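Long-range contact in methylocystis parvus OBBP MbnE (Methylocystis parvus OBBP, PDB 5ICQ), which probably binds methanobactin, a copper-chelating peptide, in the periplasm as the solute-binding partner of its uptake machinery: residues 125-130 and 183-188. Residues are numbered along the deposited sequence; the frame is centred on the assembly and turned at random.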
loop_
_atom_site.group_PDB
_atom_site.type_symbol
_atom_site.label_atom_id
_atom_site.label_comp_id
_atom_site.label_asym_id
_atom_site.label_seq_id
_atom_site.Cartn_x
_atom_site.Cartn_y
_atom_site.Cartn_z
ATOM N N THR A 125 1.375 -17.376 20.457
ATOM C CA THR A 125 0.606 -17.019 21.640
ATOM C C THR A 125 1.360 -16.068 22.567
ATOM O O THR A 125 0.736 -15.483 23.461
ATOM C CB THR A 125 0.213 -18.287 22.421
ATOM O OG1 THR A 125 1.397 -19.008 22.785
ATOM C CG2 THR A 125 -0.676 -19.193 21.570
ATOM N N ARG A 126 2.675 -15.915 22.373
ATOM C CA ARG A 126 3.588 -15.102 23.179
ATOM C C ARG A 126 4.697 -14.568 22.308
ATOM O O ARG A 126 5.200 -15.283 21.437
ATOM C CB ARG A 126 4.322 -15.896 24.249
ATOM C CG ARG A 126 3.935 -15.644 25.644
ATOM C CD ARG A 126 2.557 -16.145 25.795
ATOM N NE ARG A 126 1.979 -16.100 27.114
ATOM C CZ ARG A 126 0.716 -15.720 27.369
ATOM N NH1 ARG A 126 -0.008 -15.230 26.357
ATOM N NH2 ARG A 126 0.288 -15.759 28.609
ATOM N N VAL A 127 5.199 -13.394 22.673
ATOM C CA VAL A 127 6.461 -12.917 22.122
ATOM C C VAL A 127 7.167 -12.053 23.157
ATOM O O VAL A 127 6.552 -11.171 23.764
ATOM C CB VAL A 127 6.250 -12.157 20.798
ATOM C CG1 VAL A 127 5.274 -10.984 20.968
ATOM C CG2 VAL A 127 7.589 -11.700 20.230
ATOM N N THR A 128 8.451 -12.325 23.377
ATOM C CA THR A 128 9.307 -11.498 24.217
ATOM C C THR A 128 10.422 -10.909 23.367
ATOM O O THR A 128 11.080 -11.627 22.606
ATOM C CB THR A 128 9.904 -12.293 25.383
ATOM O OG1 THR A 128 8.848 -12.749 26.239
ATOM C CG2 THR A 128 10.860 -11.416 26.197
ATOM N N PHE A 129 10.631 -9.606 23.501
ATOM C CA PHE A 129 11.715 -8.910 22.820
ATOM C C PHE A 129 12.863 -8.707 23.796
ATOM O O PHE A 129 12.654 -8.202 24.903
ATOM C CB PHE A 129 11.238 -7.566 22.279
ATOM C CG PHE A 129 10.173 -7.689 21.235
ATOM C CD1 PHE A 129 10.512 -7.867 19.903
ATOM C CD2 PHE A 129 8.833 -7.626 21.581
ATOM C CE1 PHE A 129 9.522 -7.981 18.916
ATOM C CE2 PHE A 129 7.839 -7.740 20.609
ATOM C CZ PHE A 129 8.185 -7.919 19.274
ATOM N N HIS A 130 14.064 -9.108 23.388
ATOM C CA HIS A 130 15.285 -8.841 24.144
ATOM C C HIS A 130 15.931 -7.587 23.568
ATOM O O HIS A 130 16.411 -7.602 22.432
ATOM C CB HIS A 130 16.253 -10.018 24.063
ATOM C CG HIS A 130 15.814 -11.228 24.820
ATOM N ND1 HIS A 130 14.716 -11.977 24.455
ATOM C CD2 HIS A 130 16.341 -11.834 25.910
ATOM C CE1 HIS A 130 14.578 -12.986 25.296
ATOM N NE2 HIS A 130 15.554 -12.926 26.184
ATOM N N TYR A 183 5.059 -9.866 25.776
ATOM C CA TYR A 183 3.668 -9.681 25.375
ATOM C C TYR A 183 2.932 -11.021 25.456
ATOM O O TYR A 183 3.347 -12.000 24.817
ATOM C CB TYR A 183 3.558 -9.117 23.958
ATOM C CG TYR A 183 4.021 -7.686 23.794
ATOM C CD1 TYR A 183 3.235 -6.629 24.230
ATOM C CD2 TYR A 183 5.217 -7.388 23.146
ATOM C CE1 TYR A 183 3.638 -5.319 24.063
ATOM C CE2 TYR A 183 5.630 -6.073 22.972
ATOM C CZ TYR A 183 4.836 -5.045 23.429
ATOM O OH TYR A 183 5.250 -3.741 23.256
ATOM N N ASP A 184 1.848 -11.047 26.240
ATOM C CA ASP A 184 0.916 -12.166 26.337
ATOM C C ASP A 184 -0.152 -12.062 25.256
ATOM O O ASP A 184 -0.985 -11.152 25.286
ATOM C CB ASP A 184 0.343 -12.151 27.754
ATOM C CG ASP A 184 -0.869 -13.077 27.962
ATOM O OD1 ASP A 184 -1.577 -13.461 27.038
ATOM O OD2 ASP A 184 -1.078 -13.479 29.124
ATOM N N LEU A 185 -0.160 -13.024 24.322
ATOM C CA LEU A 185 -1.173 -13.070 23.271
ATOM C C LEU A 185 -2.052 -14.321 23.365
ATOM O O LEU A 185 -2.591 -14.763 22.354
ATOM C CB LEU A 185 -0.527 -12.994 21.882
ATOM C CG LEU A 185 0.626 -12.003 21.674
ATOM C CD1 LEU A 185 1.175 -12.097 20.243
ATOM C CD2 LEU A 185 0.170 -10.606 21.989
ATOM N N THR A 186 -2.207 -14.926 24.549
ATOM C CA THR A 186 -3.042 -16.128 24.638
ATOM C C THR A 186 -4.486 -15.831 24.257
ATOM O O THR A 186 -5.073 -14.843 24.709
ATOM C CB THR A 186 -3.014 -16.759 26.032
ATOM O OG1 THR A 186 -3.123 -15.751 27.044
ATOM C CG2 THR A 186 -1.800 -17.667 26.237
ATOM N N GLY A 187 -5.055 -16.699 23.421
ATOM C CA GLY A 187 -6.446 -16.612 23.044
ATOM C C GLY A 187 -6.768 -15.658 21.916
ATOM O O GLY A 187 -7.946 -15.535 21.558
ATOM N N VAL A 188 -5.777 -14.981 21.337
ATOM C CA VAL A 188 -6.081 -14.012 20.283
ATOM C C VAL A 188 -6.141 -14.678 18.911
ATOM O O VAL A 188 -7.036 -14.380 18.118
ATOM C CB VAL A 188 -5.082 -12.829 20.306
ATOM C CG1 VAL A 188 -3.675 -13.270 19.967
ATOM C CG2 VAL A 188 -5.530 -11.735 19.339
HETATM O O HOH W 1 5.733 -13.036 26.289
#
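Val127 and Tyr183 form an antiparallel hydrogen-bonded pair joining strands 126-131 and 180-184: Tyr183 N gives a nearly straight bond to Val127 O (2.8 Å), and Val127 N returns a longer one to Tyr183 O (3.2 Å). Their side chains lie alongside each other on the buried face of the sheet, Val127 CG1 against Tyr183 CB (3.9 Å). With CG anti to its carbonyl carbon (chi1 -69°), Tyr183 brings its ring to that of Phe129; the two meet rim to rim, CE2 of Phe129 3.6 Å from CE2 of Tyr183, with planes 82° apart. Leu197 and Ala198 of helix 193-198 pack against this aromatic pair. On the other face, more open to solvent, a water that also meets Thr128 OG1 donates to Tyr183 O. Here Arg126, bent at chi2, lays its guanidinium beside the Asp184 carboxylate in a salt bridge, the planes turned 56° apart; NH2 reaches OD2 in a weak bond (2.7 Å), while the position of NH1 is less certain. Asp184 OD1 also accepts from Thr186 N (3.0 Å), closing an Asx turn, and from Thr186 OG1. Were Asp184 an alanine, the Arg126 guanidinium would probably be left without this countercharge and Thr186 N without the acceptor that closes the turn. One carboxylate thus couples charge pairing between strands to the turn that ends the second, opposite an apolar face.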